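Long-range contacts in Melibiose/raffinose/stachyose-binding protein MelE (Bacillus subtilis subsp. subtilis str. 168, PDB 4R6H), which binds melibiose, raffinose and stachyose as the solute-receptor lipoprotein of an ABC transporter complex that imports these sugars: residues I37-S42 with L91-G96; A107-M112 with E322-I327; M112-D117 with S347-V352; V133-I138 with R308-A313. All blocks are in the same frame, centred on the assembly; numbering follows the deposited sequence.

From the N terminus, contact 1 closes first: the end of strand 33-38 meets strand 91-92 and the turn after it, bracketing 48 residues of mostly helix and strand. The chain then enters the loop 107-117, whose two halves open contact 2 (partner helix 320-331) and contact 3 (partner loop 347-352). These two share M112, and their segments alternate along the chain, so they cross. Contact 4, pairing strands 136-137 and 310-313, is nested inside the loops closed by both. Strand 310-313 is also the neighbour of strand 91-92, which joins contacts 1 and 4, while W114 and I327 bring contacts 2, 3 and 4 together in one packed region.

Contact 1: I37-S42 with L91-G96; sequences IYSTMS and LFDTHG
One face of the H95 imidazole is met by the T40 methyl: T40 CG2 stands 4.0 Å from the ring centroid, displaced toward the rim, a CH-pi contact. At the ring edge, in plane, lies D93 O. T40 grips OD2 of the D93 carboxylate twice. T40 N reaches D93 OD2 at 3.0 Å from the anti side, whereas T40 OG1, 2.7 Å from D93 OD2, comes from above the plane. Amide and hydroxyl converge because OG1 is tucked between the backbone N and carbonyl carbon (chi1 70°). A water donates to D93 OD2 and is also hydrogen-bonded to S39 OG. D93 OD1 takes H95 N, an Asx turn, and T310 N. With an alanine in place of D93, the amides of T40, H95 and T310 would probably lose their acceptor and the T40 hydroxyl be free to turn. The segments run roughly parallel (25° between CA 37 to 41 and CA 91 to 95), with Y38 N bonded to L91 O (2.9 Å, 162°) and I37 CD1 alongside L91 CD1. Helices 44-60 and 75-84 connect strands 33-38, 64-69 and 91-92 (one bridge, I37 with L91) in turn, a beta-alpha-beta order typical of solute-binding protein lobes.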
loop_
_atom_site.group_PDB
_atom_site.type_symbol
_atom_site.label_atom_id
_atom_site.label_comp_id
_atom_site.label_asym_id
_atom_site.label_seq_id
_atom_site.Cartn_x
_atom_site.Cartn_y
_atom_site.Cartn_z
ATOM N N ILE A 37 13.335 -15.459 -10.221
ATOM C CA ILE A 37 12.857 -14.293 -9.455
ATOM C C ILE A 37 11.342 -14.181 -9.612
ATOM O O ILE A 37 10.816 -14.184 -10.747
ATOM C CB ILE A 37 13.457 -12.989 -9.984
ATOM C CG1 ILE A 37 14.971 -13.105 -10.072
ATOM C CG2 ILE A 37 13.004 -11.784 -9.126
ATOM C CD1 ILE A 37 15.701 -11.826 -10.419
ATOM N N TYR A 38 10.626 -14.117 -8.486
ATOM C CA TYR A 38 9.176 -13.892 -8.497
ATOM C C TYR A 38 8.894 -12.454 -8.049
ATOM O O TYR A 38 9.531 -11.966 -7.096
ATOM C CB TYR A 38 8.458 -14.823 -7.512
ATOM C CG TYR A 38 7.954 -16.159 -8.020
ATOM C CD1 TYR A 38 8.630 -16.874 -8.991
ATOM C CD2 TYR A 38 6.797 -16.707 -7.451
ATOM C CE1 TYR A 38 8.140 -18.114 -9.433
ATOM C CE2 TYR A 38 6.291 -17.922 -7.880
ATOM C CZ TYR A 38 6.964 -18.624 -8.855
ATOM O OH TYR A 38 6.436 -19.840 -9.246
ATOM N N SER A 39 7.896 -11.834 -8.681
ATOM C CA SER A 39 7.527 -10.454 -8.462
ATOM C C SER A 39 6.011 -10.264 -8.488
ATOM O O SER A 39 5.354 -10.858 -9.373
ATOM C CB SER A 39 8.194 -9.552 -9.509
ATOM O OG SER A 39 7.735 -8.192 -9.388
ATOM N N THR A 40 5.505 -9.408 -7.594
ATOM C CA THR A 40 4.082 -8.969 -7.643
ATOM C C THR A 40 3.825 -7.721 -8.494
ATOM O O THR A 40 2.713 -7.205 -8.482
ATOM C CB THR A 40 3.508 -8.731 -6.239
ATOM O OG1 THR A 40 4.072 -7.559 -5.611
ATOM C CG2 THR A 40 3.638 -9.966 -5.371
ATOM N N MET A 41 4.839 -7.243 -9.203
ATOM C CA MET A 41 4.671 -6.056 -10.043
ATOM C C MET A 41 3.575 -6.307 -11.069
ATOM O O MET A 41 3.432 -7.408 -11.567
ATOM C CB MET A 41 5.961 -5.664 -10.735
ATOM C CG MET A 41 6.984 -5.115 -9.790
ATOM S SD MET A 41 8.503 -4.658 -10.620
ATOM C CE MET A 41 9.601 -4.330 -9.244
ATOM N N SER A 42 2.841 -5.255 -11.382
ATOM C CA SER A 42 1.586 -5.351 -12.158
ATOM C C SER A 42 1.575 -4.539 -13.444
ATOM O O SER A 42 0.923 -4.929 -14.393
ATOM C CB SER A 42 0.390 -4.977 -11.265
ATOM O OG SER A 42 0.553 -3.728 -10.643
ATOM N N LEU A 91 14.852 -15.687 -5.604
ATOM C CA LEU A 91 14.457 -14.358 -5.121
ATOM C C LEU A 91 12.947 -14.242 -5.263
ATOM O O LEU A 91 12.380 -14.663 -6.286
ATOM C CB LEU A 91 15.119 -13.279 -5.955
ATOM C CG LEU A 91 16.616 -13.063 -5.754
ATOM C CD1 LEU A 91 17.250 -12.325 -6.933
ATOM C CD2 LEU A 91 16.891 -12.329 -4.458
ATOM N N PHE A 92 12.320 -13.621 -4.284
ATOM C CA PHE A 92 10.869 -13.472 -4.310
ATOM C C PHE A 92 10.451 -12.177 -3.614
ATOM O O PHE A 92 11.151 -11.613 -2.814
ATOM C CB PHE A 92 10.174 -14.704 -3.719
ATOM C CG PHE A 92 10.636 -15.064 -2.353
ATOM C CD1 PHE A 92 11.737 -15.905 -2.170
ATOM C CD2 PHE A 92 10.018 -14.541 -1.242
ATOM C CE1 PHE A 92 12.179 -16.188 -0.890
ATOM C CE2 PHE A 92 10.451 -14.858 0.037
ATOM C CZ PHE A 92 11.535 -15.670 0.203
ATOM N N ASP A 93 9.248 -11.746 -3.942
ATOM C CA ASP A 93 8.659 -10.509 -3.416
ATOM C C ASP A 93 7.830 -10.834 -2.178
ATOM O O ASP A 93 6.918 -11.704 -2.209
ATOM C CB ASP A 93 7.811 -9.945 -4.533
ATOM C CG ASP A 93 7.284 -8.512 -4.295
ATOM O OD1 ASP A 93 7.394 -7.985 -3.178
ATOM O OD2 ASP A 93 6.719 -7.965 -5.306
ATOM N N THR A 94 8.136 -10.183 -1.067
ATOM C CA THR A 94 7.353 -10.405 0.137
ATOM C C THR A 94 6.093 -9.521 0.244
ATOM O O THR A 94 5.236 -9.807 1.071
ATOM C CB THR A 94 8.222 -10.245 1.394
ATOM O OG1 THR A 94 8.796 -8.941 1.418
ATOM C CG2 THR A 94 9.361 -11.258 1.374
ATOM N N HIS A 95 6.021 -8.459 -0.554
ATOM C CA HIS A 95 4.869 -7.567 -0.718
ATOM C C HIS A 95 4.039 -7.280 0.526
ATOM O O HIS A 95 2.810 -7.410 0.499
ATOM C CB HIS A 95 3.987 -8.069 -1.873
ATOM C CG HIS A 95 3.302 -9.385 -1.629
ATOM N ND1 HIS A 95 1.931 -9.482 -1.468
ATOM C CD2 HIS A 95 3.763 -10.653 -1.642
ATOM C CE1 HIS A 95 1.601 -10.750 -1.320
ATOM N NE2 HIS A 95 2.692 -11.483 -1.438
ATOM N N GLY A 96 4.712 -6.890 1.593
ATOM C CA GLY A 96 4.054 -6.493 2.857
ATOM C C GLY A 96 3.861 -7.570 3.883
ATOM O O GLY A 96 3.296 -7.310 4.941
HETATM O O HOH W 1 8.759 -7.267 -7.115
#

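Contact 2: A107-M112 with E322-I327; sequences ADLRDM and EAKDFI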
loop_
_atom_site.group_PDB
_atom_site.type_symbol
_atom_site.label_atom_id
_atom_site.label_comp_id
_atom_site.label_asym_id
_atom_site.label_seq_id
_atom_site.Cartn_x
_atom_site.Cartn_y
_atom_site.Cartn_z
ATOM N N ALA A 107 16.688 -15.217 3.675
ATOM C CA ALA A 107 18.085 -14.975 4.078
ATOM C C ALA A 107 18.202 -13.632 4.761
ATOM O O ALA A 107 17.628 -12.644 4.309
ATOM C CB ALA A 107 18.989 -15.008 2.867
ATOM N N ASP A 108 18.973 -13.583 5.839
ATOM C CA ASP A 108 19.265 -12.369 6.526
ATOM C C ASP A 108 20.218 -11.534 5.696
ATOM O O ASP A 108 21.312 -11.992 5.353
ATOM C CB ASP A 108 19.815 -12.731 7.910
ATOM C CG ASP A 108 20.018 -11.564 8.808
ATOM O OD1 ASP A 108 20.048 -10.398 8.361
ATOM O OD2 ASP A 108 20.215 -11.814 10.033
ATOM N N LEU A 109 19.802 -10.304 5.336
ATOM C CA LEU A 109 20.582 -9.466 4.496
ATOM C C LEU A 109 21.367 -8.417 5.268
ATOM O O LEU A 109 21.902 -7.509 4.670
ATOM C CB LEU A 109 19.682 -8.794 3.463
ATOM C CG LEU A 109 18.844 -9.713 2.602
ATOM C CD1 LEU A 109 18.035 -8.893 1.579
ATOM C CD2 LEU A 109 19.646 -10.790 1.911
ATOM N N ARG A 110 21.490 -8.575 6.586
ATOM C CA ARG A 110 22.125 -7.522 7.402
ATOM C C ARG A 110 23.567 -7.238 7.064
ATOM O O ARG A 110 24.046 -6.124 7.371
ATOM C CB ARG A 110 22.037 -7.831 8.914
ATOM C CG ARG A 110 23.047 -8.882 9.399
ATOM C CD ARG A 110 23.009 -9.085 10.919
ATOM N NE ARG A 110 21.896 -9.908 11.350
ATOM C CZ ARG A 110 21.558 -10.162 12.610
ATOM N NH1 ARG A 110 22.265 -9.636 13.613
ATOM N NH2 ARG A 110 20.525 -10.948 12.858
ATOM N N ASP A 111 24.275 -8.187 6.450
ATOM C CA ASP A 111 25.681 -7.970 6.085
ATOM C C ASP A 111 25.899 -7.451 4.662
ATOM O O ASP A 111 27.042 -7.420 4.168
ATOM C CB ASP A 111 26.486 -9.246 6.326
ATOM C CG ASP A 111 26.391 -9.728 7.790
ATOM O OD1 ASP A 111 26.703 -8.954 8.697
ATOM O OD2 ASP A 111 25.912 -10.853 8.036
ATOM N N MET A 112 24.819 -7.061 3.983
ATOM C CA MET A 112 24.963 -6.422 2.678
ATOM C C MET A 112 25.209 -4.914 2.790
ATOM O O MET A 112 24.632 -4.233 3.638
ATOM C CB MET A 112 23.719 -6.692 1.795
ATOM C CG MET A 112 23.437 -8.174 1.537
ATOM S SD MET A 112 22.236 -8.433 0.216
ATOM C CE MET A 112 23.216 -7.943 -1.179
ATOM N N GLU A 322 24.398 -15.715 -6.016
ATOM C CA GLU A 322 23.946 -15.008 -7.202
ATOM C C GLU A 322 22.721 -14.134 -6.885
ATOM O O GLU A 322 22.571 -13.039 -7.438
ATOM C CB GLU A 322 23.575 -15.981 -8.339
ATOM C CG GLU A 322 24.742 -16.740 -9.002
ATOM C CD GLU A 322 25.470 -17.783 -8.125
ATOM O OE1 GLU A 322 24.905 -18.429 -7.195
ATOM O OE2 GLU A 322 26.667 -18.001 -8.409
ATOM N N ALA A 323 21.857 -14.664 -6.047
ATOM C CA ALA A 323 20.669 -13.925 -5.562
ATOM C C ALA A 323 21.116 -12.632 -4.873
ATOM O O ALA A 323 20.529 -11.547 -5.126
ATOM C CB ALA A 323 19.868 -14.772 -4.620
ATOM N N LYS A 324 22.087 -12.737 -3.971
ATOM C CA LYS A 324 22.656 -11.550 -3.322
ATOM C C LYS A 324 23.357 -10.625 -4.303
ATOM O O LYS A 324 23.221 -9.378 -4.182
ATOM C CB LYS A 324 23.589 -11.933 -2.180
ATOM C CG LYS A 324 22.855 -12.528 -1.005
ATOM C CD LYS A 324 23.810 -12.831 0.146
ATOM C CE LYS A 324 23.069 -13.406 1.323
ATOM N NZ LYS A 324 24.020 -13.804 2.414
ATOM N N ASP A 325 24.079 -11.182 -5.291
ATOM C CA ASP A 325 24.723 -10.350 -6.303
ATOM C C ASP A 325 23.641 -9.540 -7.057
ATOM O O ASP A 325 23.846 -8.359 -7.384
ATOM C CB ASP A 325 25.497 -11.173 -7.350
ATOM C CG ASP A 325 26.787 -11.786 -6.829
ATOM O OD1 ASP A 325 27.346 -11.356 -5.812
ATOM O OD2 ASP A 325 27.215 -12.752 -7.507
ATOM N N PHE A 326 22.483 -10.170 -7.303
ATOM C CA PHE A 326 21.426 -9.497 -8.042
ATOM C C PHE A 326 20.825 -8.348 -7.174
ATOM O O PHE A 326 20.532 -7.249 -7.682
ATOM C CB PHE A 326 20.331 -10.496 -8.463
ATOM C CG PHE A 326 19.317 -9.904 -9.398
ATOM C CD1 PHE A 326 18.180 -9.269 -8.925
ATOM C CD2 PHE A 326 19.512 -9.946 -10.742
ATOM C CE1 PHE A 326 17.291 -8.704 -9.792
ATOM C CE2 PHE A 326 18.616 -9.378 -11.618
ATOM C CZ PHE A 326 17.507 -8.736 -11.145
ATOM N N ILE A 327 20.597 -8.625 -5.887
ATOM C CA ILE A 327 20.102 -7.587 -4.984
ATOM C C ILE A 327 21.093 -6.400 -4.973
ATOM O O ILE A 327 20.689 -5.228 -5.074
ATOM C CB ILE A 327 19.872 -8.149 -3.574
ATOM C CG1 ILE A 327 18.659 -9.089 -3.559
ATOM C CG2 ILE A 327 19.686 -7.007 -2.591
ATOM C CD1 ILE A 327 18.467 -9.838 -2.257
HETATM O O HOH W 2 22.233 -14.306 4.586
#
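The M112 methyl ends unusually close to a helix carbonyl: M112 CE is 3.3 Å from K324 O, a short approach between a weakly polarised C-H group and a main-chain oxygen. The bend at the thioether (chi3 71°) brings it there by turning CE out of line with an otherwise stretched side chain. The same methyl packs on I327, whose CG2 lies 3.9 Å from M112 CE, the two side chains crossing at about a right angle. Beside them L109 and I327 meet tip to tip, with L109 CD1 4.0 Å from I327 CD1. Helix 320-331 here covers the small antiparallel sheet of this alpha/beta lobe: it follows strand 310-313 in the chain, I327 also packs on L91 and L311, and the loop 107-112 borders this apolar layer. The polar link is indirect. The K324 side chain is extended beyond CG, its CE passing near L109 CD2, and its NZ gives a proton to water 2 at 2.9 Å; that water in turn donates to D108 O at 2.6 Å. The loop is stiffened from within. L109 to M112 form a type I turn, M112 N bonding to L109 O at 3.0 Å. D108 OD1 accepts R110 N at 2.9 Å, giving an Asx turn, and also receives V133 N. On the remaining carboxylate oxygen, D108 OD2, both R110 NE (2.9 Å) and R110 NH2 converge in a side-on salt bridge whose acceptor lies within 10° of the guanidinium plane.

Contact 3: M112-D117 with S347-V352; sequences MKWTQD and SGLTNV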
loop_
_atom_site.group_PDB
_atom_site.type_symbol
_atom_site.label_atom_id
_atom_site.label_comp_id
_atom_site.label_asym_id
_atom_site.label_seq_id
_atom_site.Cartn_x
_atom_site.Cartn_y
_atom_site.Cartn_z
ATOM N N MET A 112 24.819 -7.061 3.983
ATOM C CA MET A 112 24.963 -6.422 2.678
ATOM C C MET A 112 25.209 -4.914 2.790
ATOM O O MET A 112 24.632 -4.233 3.638
ATOM C CB MET A 112 23.719 -6.692 1.795
ATOM C CG MET A 112 23.437 -8.174 1.537
ATOM S SD MET A 112 22.236 -8.433 0.216
ATOM C CE MET A 112 23.216 -7.943 -1.179
ATOM N N LYS A 113 26.008 -4.416 1.858
ATOM C CA LYS A 113 26.456 -3.007 1.882
ATOM C C LYS A 113 25.296 -2.022 1.798
ATOM O O LYS A 113 25.325 -0.951 2.415
ATOM C CB LYS A 113 27.458 -2.758 0.739
ATOM C CG LYS A 113 28.642 -3.713 0.826
ATOM C CD LYS A 113 29.955 -3.177 0.284
ATOM C CE LYS A 113 31.113 -3.965 0.896
ATOM N NZ LYS A 113 32.453 -3.378 0.619
ATOM N N TRP A 114 24.233 -2.361 1.034
ATOM C CA TRP A 114 23.123 -1.406 0.844
ATOM C C TRP A 114 22.370 -1.057 2.123
ATOM O O TRP A 114 21.744 -0.006 2.215
ATOM C CB TRP A 114 22.117 -1.916 -0.223
ATOM C CG TRP A 114 21.344 -3.162 0.196
ATOM C CD1 TRP A 114 21.652 -4.451 -0.110
ATOM C CD2 TRP A 114 20.193 -3.212 1.029
ATOM N NE1 TRP A 114 20.757 -5.293 0.457
ATOM C CE2 TRP A 114 19.835 -4.576 1.165
ATOM C CE3 TRP A 114 19.393 -2.243 1.677
ATOM C CZ2 TRP A 114 18.731 -4.984 1.900
ATOM C CZ3 TRP A 114 18.286 -2.647 2.371
ATOM C CH2 TRP A 114 17.961 -4.015 2.504
ATOM N N THR A 115 22.452 -1.927 3.141
ATOM C CA THR A 115 21.658 -1.743 4.334
ATOM C C THR A 115 21.990 -0.444 5.073
ATOM O O THR A 115 21.136 0.073 5.747
ATOM C CB THR A 115 21.764 -2.960 5.288
ATOM O OG1 THR A 115 23.116 -3.098 5.756
ATOM C CG2 THR A 115 21.323 -4.236 4.577
ATOM N N GLN A 116 23.201 0.083 4.871
ATOM C CA GLN A 116 23.535 1.353 5.505
ATOM C C GLN A 116 22.617 2.474 5.040
ATOM O O GLN A 116 22.459 3.456 5.753
ATOM C CB GLN A 116 24.996 1.745 5.281
ATOM C CG GLN A 116 25.385 2.080 3.869
ATOM C CD GLN A 116 26.814 2.614 3.772
ATOM O OE1 GLN A 116 27.347 3.163 4.732
ATOM N NE2 GLN A 116 27.433 2.452 2.610
ATOM N N ASP A 117 22.005 2.326 3.868
ATOM C CA ASP A 117 21.128 3.357 3.352
ATOM C C ASP A 117 19.637 3.026 3.380
ATOM O O ASP A 117 18.830 3.735 2.753
ATOM C CB ASP A 117 21.552 3.724 1.937
ATOM C CG ASP A 117 22.902 4.419 1.895
ATOM O OD1 ASP A 117 23.182 5.265 2.776
ATOM O OD2 ASP A 117 23.673 4.108 0.976
ATOM N N SER A 347 12.285 5.157 -3.817
ATOM C CA SER A 347 13.183 4.034 -3.497
ATOM C C SER A 347 13.172 3.766 -2.027
ATOM O O SER A 347 12.828 4.606 -1.229
ATOM C CB SER A 347 14.599 4.382 -3.956
ATOM O OG SER A 347 15.597 3.561 -3.376
ATOM N N GLY A 348 13.581 2.548 -1.665
ATOM C CA GLY A 348 13.775 2.183 -0.275
ATOM C C GLY A 348 15.073 2.671 0.344
ATOM O O GLY A 348 15.239 2.469 1.539
ATOM N N LEU A 349 15.929 3.361 -0.427
ATOM C CA LEU A 349 17.265 3.788 0.005
ATOM C C LEU A 349 17.345 5.285 0.082
ATOM O O LEU A 349 16.802 5.983 -0.776
ATOM C CB LEU A 349 18.331 3.281 -0.942
ATOM C CG LEU A 349 18.342 1.780 -1.214
ATOM C CD1 LEU A 349 19.311 1.464 -2.332
ATOM C CD2 LEU A 349 18.639 0.995 0.052
ATOM N N THR A 350 18.057 5.780 1.091
ATOM C CA THR A 350 18.134 7.222 1.333
ATOM C C THR A 350 19.058 7.916 0.339
ATOM O O THR A 350 18.965 9.145 0.175
ATOM C CB THR A 350 18.654 7.484 2.751
ATOM O OG1 THR A 350 19.939 6.865 2.895
ATOM C CG2 THR A 350 17.699 6.959 3.761
ATOM N N ASN A 351 19.941 7.183 -0.328
ATOM C CA ASN A 351 20.921 7.776 -1.245
ATOM C C ASN A 351 20.376 7.841 -2.669
ATOM O O ASN A 351 21.135 8.060 -3.600
ATOM C CB ASN A 351 22.253 6.995 -1.240
ATOM C CG ASN A 351 22.104 5.532 -1.673
ATOM O OD1 ASN A 351 21.112 4.893 -1.341
ATOM N ND2 ASN A 351 23.100 4.984 -2.359
ATOM N N VAL A 352 19.074 7.590 -2.819
ATOM C CA VAL A 352 18.438 7.536 -4.130
ATOM C C VAL A 352 17.240 8.441 -4.121
ATOM O O VAL A 352 16.324 8.293 -3.305
ATOM C CB VAL A 352 17.926 6.125 -4.449
ATOM C CG1 VAL A 352 17.255 6.106 -5.817
ATOM C CG2 VAL A 352 19.067 5.134 -4.363
#
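D117, just past the 3-10 segment 113-116, docks on a type I beta turn, L349 to V352, so that two loops far apart in sequence are joined beside helices 320-331 and 333-343. Of the polar contacts, the main one is T350 N to D117 O, 2.7 Å with an N-H...O angle of 158° and the donor in the carbonyl plane. L349 CA adds a C-H...O contact to D117 O at 3.2 Å, and T350 OG1 lies 3.3 Å from D117 O, at best a weak bond. Between flat groups there is packing without a hydrogen bond: D117 OD2 is 3.4 Å from N351 CG, carboxylate and amide planes being 30° apart, and the angle to ND2 is poor. A glycine in place of D117 would probably open a gap beside the N351 amide and the T350 side chain. Apolar contact is supplied by L349 and W114, whose side chains cross at about a right angle. The indole is steadied by its own segment: T115 CG2 sits over the centre of one face, and W114 NE1 gives a weak bond to M112 SD. With W114 CG between its backbone N and carbonyl carbon (chi1 67°), W114 CE3 comes to 3.7 Å from L349 CD2.

Contact 4: V133-I138 with R308-A313; sequences VYAYPI and RYTLAA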
loop_
_atom_site.group_PDB
_atom_site.type_symbol
_atom_site.label_atom_id
_atom_site.label_comp_id
_atom_site.label_asym_id
_atom_site.label_seq_id
_atom_site.Cartn_x
_atom_site.Cartn_y
_atom_site.Cartn_z
ATOM N N VAL A 133 17.739 -8.318 8.622
ATOM C CA VAL A 133 17.132 -7.565 7.511
ATOM C C VAL A 133 16.500 -8.647 6.618
ATOM O O VAL A 133 17.217 -9.543 6.087
ATOM C CB VAL A 133 18.179 -6.754 6.770
ATOM C CG1 VAL A 133 17.561 -6.054 5.548
ATOM C CG2 VAL A 133 18.825 -5.716 7.681
ATOM N N TYR A 134 15.182 -8.611 6.471
ATOM C CA TYR A 134 14.421 -9.700 5.839
ATOM C C TYR A 134 14.414 -9.653 4.309
ATOM O O TYR A 134 14.187 -10.649 3.675
ATOM C CB TYR A 134 12.936 -9.696 6.296
ATOM C CG TYR A 134 12.714 -10.211 7.715
ATOM C CD1 TYR A 134 13.084 -9.430 8.812
ATOM C CD2 TYR A 134 12.117 -11.473 7.961
ATOM C CE1 TYR A 134 12.902 -9.887 10.106
ATOM C CE2 TYR A 134 11.943 -11.951 9.281
ATOM C CZ TYR A 134 12.323 -11.139 10.329
ATOM O OH TYR A 134 12.147 -11.561 11.634
ATOM N N ALA A 135 14.527 -8.452 3.753
ATOM C CA ALA A 135 14.364 -8.266 2.288
ATOM C C ALA A 135 14.865 -6.891 1.900
ATOM O O ALA A 135 14.983 -6.003 2.742
ATOM C CB ALA A 135 12.919 -8.377 1.908
ATOM N N TYR A 136 15.141 -6.740 0.613
ATOM C CA TYR A 136 15.576 -5.479 0.015
ATOM C C TYR A 136 14.364 -4.776 -0.550
ATOM O O TYR A 136 13.642 -5.343 -1.392
ATOM C CB TYR A 136 16.610 -5.748 -1.105
ATOM C CG TYR A 136 16.837 -4.537 -1.976
ATOM C CD1 TYR A 136 17.487 -3.411 -1.495
ATOM C CD2 TYR A 136 16.303 -4.493 -3.254
ATOM C CE1 TYR A 136 17.633 -2.294 -2.290
ATOM C CE2 TYR A 136 16.454 -3.393 -4.065
ATOM C CZ TYR A 136 17.120 -2.284 -3.560
ATOM O OH TYR A 136 17.270 -1.169 -4.373
ATOM N N PRO A 137 14.108 -3.539 -0.103
ATOM C CA PRO A 137 12.978 -2.776 -0.620
ATOM C C PRO A 137 13.269 -2.064 -1.932
ATOM O O PRO A 137 14.050 -1.115 -1.974
ATOM C CB PRO A 137 12.698 -1.772 0.504
ATOM C CG PRO A 137 14.072 -1.519 1.070
ATOM C CD PRO A 137 14.831 -2.819 0.964
ATOM N N ILE A 138 12.669 -2.521 -3.006
ATOM C CA ILE A 138 12.841 -1.868 -4.287
ATOM C C ILE A 138 12.278 -0.430 -4.194
ATOM O O ILE A 138 12.796 0.522 -4.765
ATOM C CB ILE A 138 12.126 -2.667 -5.375
ATOM C CG1 ILE A 138 12.881 -3.957 -5.650
ATOM C CG2 ILE A 138 11.854 -1.833 -6.631
ATOM C CD1 ILE A 138 12.117 -4.946 -6.495
ATOM N N ARG A 308 6.371 -2.323 -0.434
ATOM C CA ARG A 308 5.568 -2.452 -1.610
ATOM C C ARG A 308 6.093 -3.651 -2.405
ATOM O O ARG A 308 5.485 -4.746 -2.390
ATOM C CB ARG A 308 5.525 -1.145 -2.421
ATOM C CG ARG A 308 4.889 -1.257 -3.780
ATOM C CD ARG A 308 3.401 -1.246 -3.724
ATOM N NE ARG A 308 2.876 -0.878 -5.040
ATOM C CZ ARG A 308 1.651 -1.170 -5.461
ATOM N NH1 ARG A 308 0.808 -1.835 -4.682
ATOM N NH2 ARG A 308 1.267 -0.797 -6.674
ATOM N N TYR A 309 7.205 -3.445 -3.114
ATOM C CA TYR A 309 7.893 -4.542 -3.803
ATOM C C TYR A 309 9.221 -4.776 -3.140
ATOM O O TYR A 309 9.993 -3.852 -2.926
ATOM C CB TYR A 309 8.107 -4.213 -5.281
ATOM C CG TYR A 309 6.868 -3.857 -6.028
ATOM C CD1 TYR A 309 5.742 -4.645 -5.971
ATOM C CD2 TYR A 309 6.832 -2.710 -6.781
ATOM C CE1 TYR A 309 4.615 -4.316 -6.717
ATOM C CE2 TYR A 309 5.722 -2.367 -7.501
ATOM C CZ TYR A 309 4.611 -3.169 -7.437
ATOM O OH TYR A 309 3.445 -2.881 -8.140
ATOM N N THR A 310 9.537 -6.053 -2.874
ATOM C CA THR A 310 10.826 -6.398 -2.314
ATOM C C THR A 310 11.494 -7.537 -3.067
ATOM O O THR A 310 10.852 -8.203 -3.880
ATOM C CB THR A 310 10.752 -6.823 -0.832
ATOM O OG1 THR A 310 10.117 -8.109 -0.750
ATOM C CG2 THR A 310 9.975 -5.818 0.024
ATOM N N LEU A 311 12.780 -7.681 -2.821
ATOM C CA LEU A 311 13.569 -8.840 -3.238
ATOM C C LEU A 311 14.078 -9.448 -1.945
ATOM O O LEU A 311 14.941 -8.873 -1.276
ATOM C CB LEU A 311 14.762 -8.444 -4.143
ATOM C CG LEU A 311 14.342 -8.098 -5.561
ATOM C CD1 LEU A 311 15.412 -7.313 -6.309
ATOM C CD2 LEU A 311 13.986 -9.364 -6.371
ATOM N N ALA A 312 13.561 -10.631 -1.620
ATOM C CA ALA A 312 14.027 -11.471 -0.541
ATOM C C ALA A 312 14.701 -12.683 -1.167
ATOM O O ALA A 312 14.268 -13.169 -2.218
ATOM C CB ALA A 312 12.858 -11.921 0.316
ATOM N N ALA A 313 15.797 -13.137 -0.575
ATOM C CA ALA A 313 16.519 -14.317 -1.077
ATOM C C ALA A 313 16.099 -15.501 -0.248
ATOM O O ALA A 313 15.954 -15.433 0.977
ATOM C CB ALA A 313 18.030 -14.113 -0.995
HETATM O O HOH W 3 16.067 -12.040 2.111
#
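Y136 O is approached by two groups of strand 310-313: L311 N bonds to it at 2.9 Å in the carbonyl plane, and T310 CA makes a C-H...O contact with Y136 O at 3.1 Å. This is the antiparallel pairing of strand 136-137 with strand 310-313, the middle strand of a three-stranded sheet whose other edge is strand 91-92. The return bond, Y136 N to L311 O, is nearly linear at hydrogen (173°), though the donor stands 40° above the carbonyl plane. Y136 and L311 thus form the hydrogen-bonded pair, and P137 with T310 the non-hydrogen-bonded one, where a proline costs no bond to this neighbour. Beyond it I138 N reaches Y309 O at 3.0 Å. On the face carrying Y136 and L311, Y136 CG stands anti to its own N (chi1 166°), which sets the ring edge by L311 CD1; L311 and I138 cross obliquely, with I138 CD1 4.0 Å from L311 CG. W114 meets the Y136 ring edge-to-face. At the other end A135 CB and A312 CB touch at 3.9 Å. There the strands part, and water 3 spans them, donating to Y134 O at 2.8 Å and accepting from A313 N at 2.9 Å.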